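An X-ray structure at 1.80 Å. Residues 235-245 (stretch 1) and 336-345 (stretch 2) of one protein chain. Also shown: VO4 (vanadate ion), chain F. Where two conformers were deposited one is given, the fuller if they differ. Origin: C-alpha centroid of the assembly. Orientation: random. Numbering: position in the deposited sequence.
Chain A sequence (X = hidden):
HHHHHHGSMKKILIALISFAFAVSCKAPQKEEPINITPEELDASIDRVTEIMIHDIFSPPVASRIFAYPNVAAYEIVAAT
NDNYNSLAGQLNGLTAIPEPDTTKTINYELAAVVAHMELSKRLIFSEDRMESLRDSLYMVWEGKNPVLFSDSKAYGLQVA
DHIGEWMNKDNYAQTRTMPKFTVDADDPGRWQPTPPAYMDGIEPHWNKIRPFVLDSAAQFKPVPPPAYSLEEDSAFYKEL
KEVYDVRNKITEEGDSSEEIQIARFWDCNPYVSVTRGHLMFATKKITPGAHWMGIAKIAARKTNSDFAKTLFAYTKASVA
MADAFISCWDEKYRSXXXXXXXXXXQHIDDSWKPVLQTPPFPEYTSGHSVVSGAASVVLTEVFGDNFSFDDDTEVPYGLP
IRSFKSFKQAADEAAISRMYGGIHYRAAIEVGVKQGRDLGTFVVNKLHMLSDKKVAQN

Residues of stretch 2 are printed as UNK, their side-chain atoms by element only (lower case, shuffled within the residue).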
# COMPACT_ATOMS: atom_id res chain seq x y z
N ALA A 235 24.80 6.96 -19.98
CA ALA A 235 23.77 7.41 -19.01
C ALA A 235 23.78 6.48 -17.76
O ALA A 235 23.70 6.97 -16.63
CB ALA A 235 22.34 7.47 -19.64
N PHE A 236 23.94 5.16 -17.93
CA PHE A 236 23.91 4.23 -16.84
C PHE A 236 25.06 4.53 -15.87
O PHE A 236 24.89 4.64 -14.64
CB PHE A 236 23.94 2.79 -17.30
CG PHE A 236 23.84 1.78 -16.17
CD1 PHE A 236 24.99 1.39 -15.51
CD2 PHE A 236 22.60 1.36 -15.66
CE1 PHE A 236 24.93 0.50 -14.46
CE2 PHE A 236 22.53 0.51 -14.57
CZ PHE A 236 23.71 0.07 -13.97
N TYR A 237 26.23 4.72 -16.43
CA TYR A 237 27.40 4.95 -15.61
C TYR A 237 27.27 6.25 -14.83
O TYR A 237 27.64 6.32 -13.64
CB TYR A 237 28.69 4.92 -16.45
CG TYR A 237 29.90 4.56 -15.59
CD1 TYR A 237 30.12 3.24 -15.25
CD2 TYR A 237 30.78 5.52 -15.14
CE1 TYR A 237 31.20 2.86 -14.48
CE2 TYR A 237 31.89 5.15 -14.35
CZ TYR A 237 32.08 3.81 -14.04
OH TYR A 237 33.15 3.40 -13.25
N LYS A 238 26.74 7.28 -15.47
CA LYS A 238 26.46 8.49 -14.76
C LYS A 238 25.58 8.26 -13.56
O LYS A 238 25.81 8.81 -12.49
CB LYS A 238 25.97 9.60 -15.68
CG LYS A 238 27.13 9.98 -16.63
CD LYS A 238 26.80 11.20 -17.47
CE LYS A 238 27.90 11.49 -18.48
NZ LYS A 238 27.33 12.39 -19.50
N GLU A 239 24.53 7.49 -13.76
CA GLU A 239 23.62 7.26 -12.66
C GLU A 239 24.21 6.37 -11.54
O GLU A 239 23.95 6.60 -10.39
CB GLU A 239 22.33 6.58 -13.21
CG GLU A 239 21.56 7.60 -14.01
CD GLU A 239 20.10 7.39 -14.09
OE1 GLU A 239 19.55 6.44 -13.50
OE2 GLU A 239 19.48 8.28 -14.78
N LEU A 240 25.07 5.45 -11.90
CA LEU A 240 25.77 4.56 -10.96
C LEU A 240 26.71 5.38 -10.12
O LEU A 240 26.80 5.27 -8.88
CB LEU A 240 26.62 3.57 -11.80
CG LEU A 240 27.41 2.57 -11.00
CD1 LEU A 240 26.45 1.68 -10.27
CD2 LEU A 240 28.33 1.76 -11.91
N LYS A 241 27.41 6.29 -10.82
CA LYS A 241 28.34 7.18 -10.16
C LYS A 241 27.67 8.12 -9.19
O LYS A 241 28.20 8.40 -8.12
CB LYS A 241 29.18 7.95 -11.19
CG LYS A 241 30.32 8.81 -10.61
CD LYS A 241 30.89 9.87 -11.55
CE LYS A 241 32.21 10.45 -11.06
NZ LYS A 241 32.06 11.49 -10.01
N GLU A 242 26.49 8.61 -9.51
CA GLU A 242 25.68 9.38 -8.59
C GLU A 242 25.35 8.62 -7.27
O GLU A 242 25.54 9.13 -6.28
CB GLU A 242 24.41 9.88 -9.32
CG GLU A 242 23.59 10.70 -8.34
CD GLU A 242 22.21 11.16 -8.79
OE1 GLU A 242 21.67 10.67 -9.80
OE2 GLU A 242 21.62 12.03 -8.04
N VAL A 243 24.85 7.39 -7.34
CA VAL A 243 24.61 6.53 -6.21
C VAL A 243 25.83 6.42 -5.34
O VAL A 243 25.78 6.58 -4.12
CB VAL A 243 24.05 5.15 -6.63
CG1 VAL A 243 23.83 4.30 -5.36
CG2 VAL A 243 22.71 5.36 -7.32
N TYR A 244 26.94 6.14 -6.00
CA TYR A 244 28.24 5.91 -5.33
C TYR A 244 28.65 7.16 -4.58
O TYR A 244 28.95 7.13 -3.36
CB TYR A 244 29.25 5.56 -6.40
CG TYR A 244 30.63 5.33 -5.85
CD1 TYR A 244 30.95 4.17 -5.22
CD2 TYR A 244 31.61 6.27 -6.02
CE1 TYR A 244 32.23 3.91 -4.72
CE2 TYR A 244 32.91 6.02 -5.56
CZ TYR A 244 33.18 4.85 -4.86
OH TYR A 244 34.45 4.55 -4.38
N ASP A 245 28.61 8.28 -5.26
CA ASP A 245 29.03 9.60 -4.77
C ASP A 245 28.14 10.16 -3.63
O ASP A 245 28.61 10.69 -2.62
CB ASP A 245 29.12 10.69 -5.88
CG ASP A 245 30.27 10.46 -6.86
OD1 ASP A 245 31.21 9.66 -6.55
OD2 ASP A 245 30.27 11.06 -7.95
N UNK A 336 14.21 -6.20 -15.25
CA UNK A 336 15.03 -7.08 -14.45
C UNK A 336 16.46 -6.55 -14.27
O UNK A 336 17.44 -7.19 -14.63
c UNK A 336 15.02 -8.47 -15.10
c UNK A 336 15.63 -9.53 -14.21
n UNK A 336 16.33 -10.44 -14.83
o UNK A 336 15.46 -9.55 -13.00
N UNK A 337 16.53 -5.34 -13.72
CA UNK A 337 17.76 -4.55 -13.63
C UNK A 337 18.53 -4.75 -12.36
O UNK A 337 17.99 -4.69 -11.27
c UNK A 337 18.60 -2.14 -13.99
c UNK A 337 18.09 -0.67 -13.92
c UNK A 337 17.41 -3.09 -13.80
c UNK A 337 19.41 -2.39 -15.29
N UNK A 338 19.85 -4.89 -12.52
CA UNK A 338 20.78 -5.03 -11.41
C UNK A 338 20.78 -3.83 -10.46
O UNK A 338 20.61 -2.69 -10.89
c UNK A 338 22.17 -5.21 -12.08
c UNK A 338 24.38 -6.41 -11.92
c UNK A 338 22.61 -3.92 -12.78
c UNK A 338 23.21 -5.77 -11.11
N UNK A 339 20.92 -4.09 -9.15
CA UNK A 339 20.97 -3.11 -8.13
C UNK A 339 22.34 -2.46 -8.03
O UNK A 339 23.36 -3.06 -8.42
c UNK A 339 19.16 -4.14 -6.73
n UNK A 339 16.89 -3.35 -6.14
c UNK A 339 16.01 -2.68 -5.43
c UNK A 339 18.29 -2.93 -6.37
n UNK A 339 16.25 -1.46 -4.96
c UNK A 339 20.59 -3.74 -6.78
n UNK A 339 14.78 -3.16 -5.30
N UNK A 340 22.39 -1.18 -7.58
CA UNK A 340 23.60 -0.41 -7.53
C UNK A 340 24.78 -1.07 -6.77
O UNK A 340 25.93 -1.04 -7.31
c UNK A 340 23.17 0.88 -6.84
c UNK A 340 21.76 1.04 -7.14
c UNK A 340 21.23 -0.38 -7.14
N UNK A 341 24.52 -1.69 -5.61
CA UNK A 341 25.65 -2.29 -4.87
C UNK A 341 26.37 -3.36 -5.65
O UNK A 341 27.61 -3.50 -5.52
o UNK A 341 23.26 -4.29 -1.40
c UNK A 341 24.34 -4.04 -3.49
c UNK A 341 24.25 -4.58 -2.05
o UNK A 341 25.22 -5.17 -1.49
c UNK A 341 25.23 -2.83 -3.50
N UNK A 342 25.64 -4.18 -6.39
CA UNK A 342 26.20 -5.28 -7.20
C UNK A 342 27.21 -4.74 -8.23
O UNK A 342 28.36 -5.22 -8.30
c UNK A 342 25.09 -6.01 -7.90
o UNK A 342 24.03 -6.29 -6.93
c UNK A 342 25.62 -7.30 -8.52
N UNK A 343 26.85 -3.67 -8.95
CA UNK A 343 27.71 -3.13 -9.98
C UNK A 343 28.87 -2.39 -9.34
O UNK A 343 30.03 -2.54 -9.76
c UNK A 343 25.63 -2.79 -11.43
c UNK A 343 27.85 -1.84 -12.12
c UNK A 343 26.96 -2.14 -10.94
N UNK A 344 28.58 -1.70 -8.27
CA UNK A 344 29.66 -0.95 -7.59
C UNK A 344 30.67 -1.95 -7.00
O UNK A 344 31.90 -1.73 -7.16
c UNK A 344 29.11 0.04 -6.53
c UNK A 344 27.42 1.88 -6.25
c UNK A 344 28.37 1.24 -7.22
c UNK A 344 30.25 0.47 -5.61
N UNK A 345 30.23 -2.97 -6.27
CA UNK A 345 31.18 -3.89 -5.63
C UNK A 345 31.95 -4.75 -6.66
O UNK A 345 33.15 -5.02 -6.43
n UNK A 345 29.10 -4.52 -2.79
o UNK A 345 30.70 -3.00 -2.95
c UNK A 345 30.54 -4.79 -4.61
c UNK A 345 30.07 -4.02 -3.39
O4 VO4 F . 13.75 -0.90 -3.46

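Position 336 carries two carbons, the second bearing one oxygen and one nitrogen, and touches nothing on stretch 1. A carboxamide on a single CB is Asn-336. Its positive phi of 43° marks it as the first residue to leave the helical region after a preceding helix.

Position 337 has four carbons forked at the second, with one tip 4.3 Å from Phe-236 CE2. The fork identifies Leu-337, and the tip is CD1.

Position 338 also has four carbons, but the fork lies at CB and one arm is two carbons long; its short arm ends 4.3 Å from Phe-236 CZ. This is Ile-338, the near atom being CG2.

Position 339 shows three carbons, a nitrogen, then a carbon carrying two more nitrogens. Its CA-to-CB bond points away from stretch 1. The guanidinium defines Arg-339, at the N-cap position. NH1 and NH2 donate hydrogen bonds to vanadate O4, at 3.0 and 3.1 Å, with the ion near the guanidinium plane.

Position 340 has three carbons closing a ring onto the backbone N, and its CB lies 3.8 Å from Val-243 CG1. The ring makes it Pro-340. It opens the helix, where lacking an amide hydrogen costs no helical hydrogen bond, while its O accepts one from the N of position 344 at 2.9 Å.

Position 341 has three carbons, the last carrying two oxygens, and its CA-to-CB bond points away from stretch 1: Glu-341.

Position 342 has a CB bearing one oxygen and one carbon, out of reach of stretch 1: Thr-342.

Position 343 has three carbons forked at CB. One branch is 3.6 Å from Leu-240 CD2, the other 4.3 Å from Phe-236 CZ. This is Val-343, with CG1 at the leucine and CG2 near the plane of the phenyl ring, at its edge.

Position 344 has four carbons, forked at CB with one two-carbon arm. The first carbon of that arm is 3.6 Å from Leu-240 CD1, its tip 4.4 Å from Val-243 CG1, and the short arm 3.8 Å from Tyr-244 CD1. This is Ile-344, and these atoms are CG1, CD1 and CG2.

Position 345 has two carbons, the second bearing oxygen and nitrogen, beyond contact range: Asn-345.

The contact is apolar packing, with no hydrogen bond across the stretches. The helices run nearly perpendicular, at 94°, with axes 10.2 Å apart at closest approach. Phe-236 meets the loop and Val-343; Leu-240, Val-243 and Tyr-244 all reach Ile-344, which has the largest covered area, 78 Å² of the 390 Å² buried in total. The CA-to-CB bond of Arg-339 points away from stretch 1, and its guanidinium hydrogen-bonds the vanadate.

Stretch 2 336-345: NLIRPETVIN
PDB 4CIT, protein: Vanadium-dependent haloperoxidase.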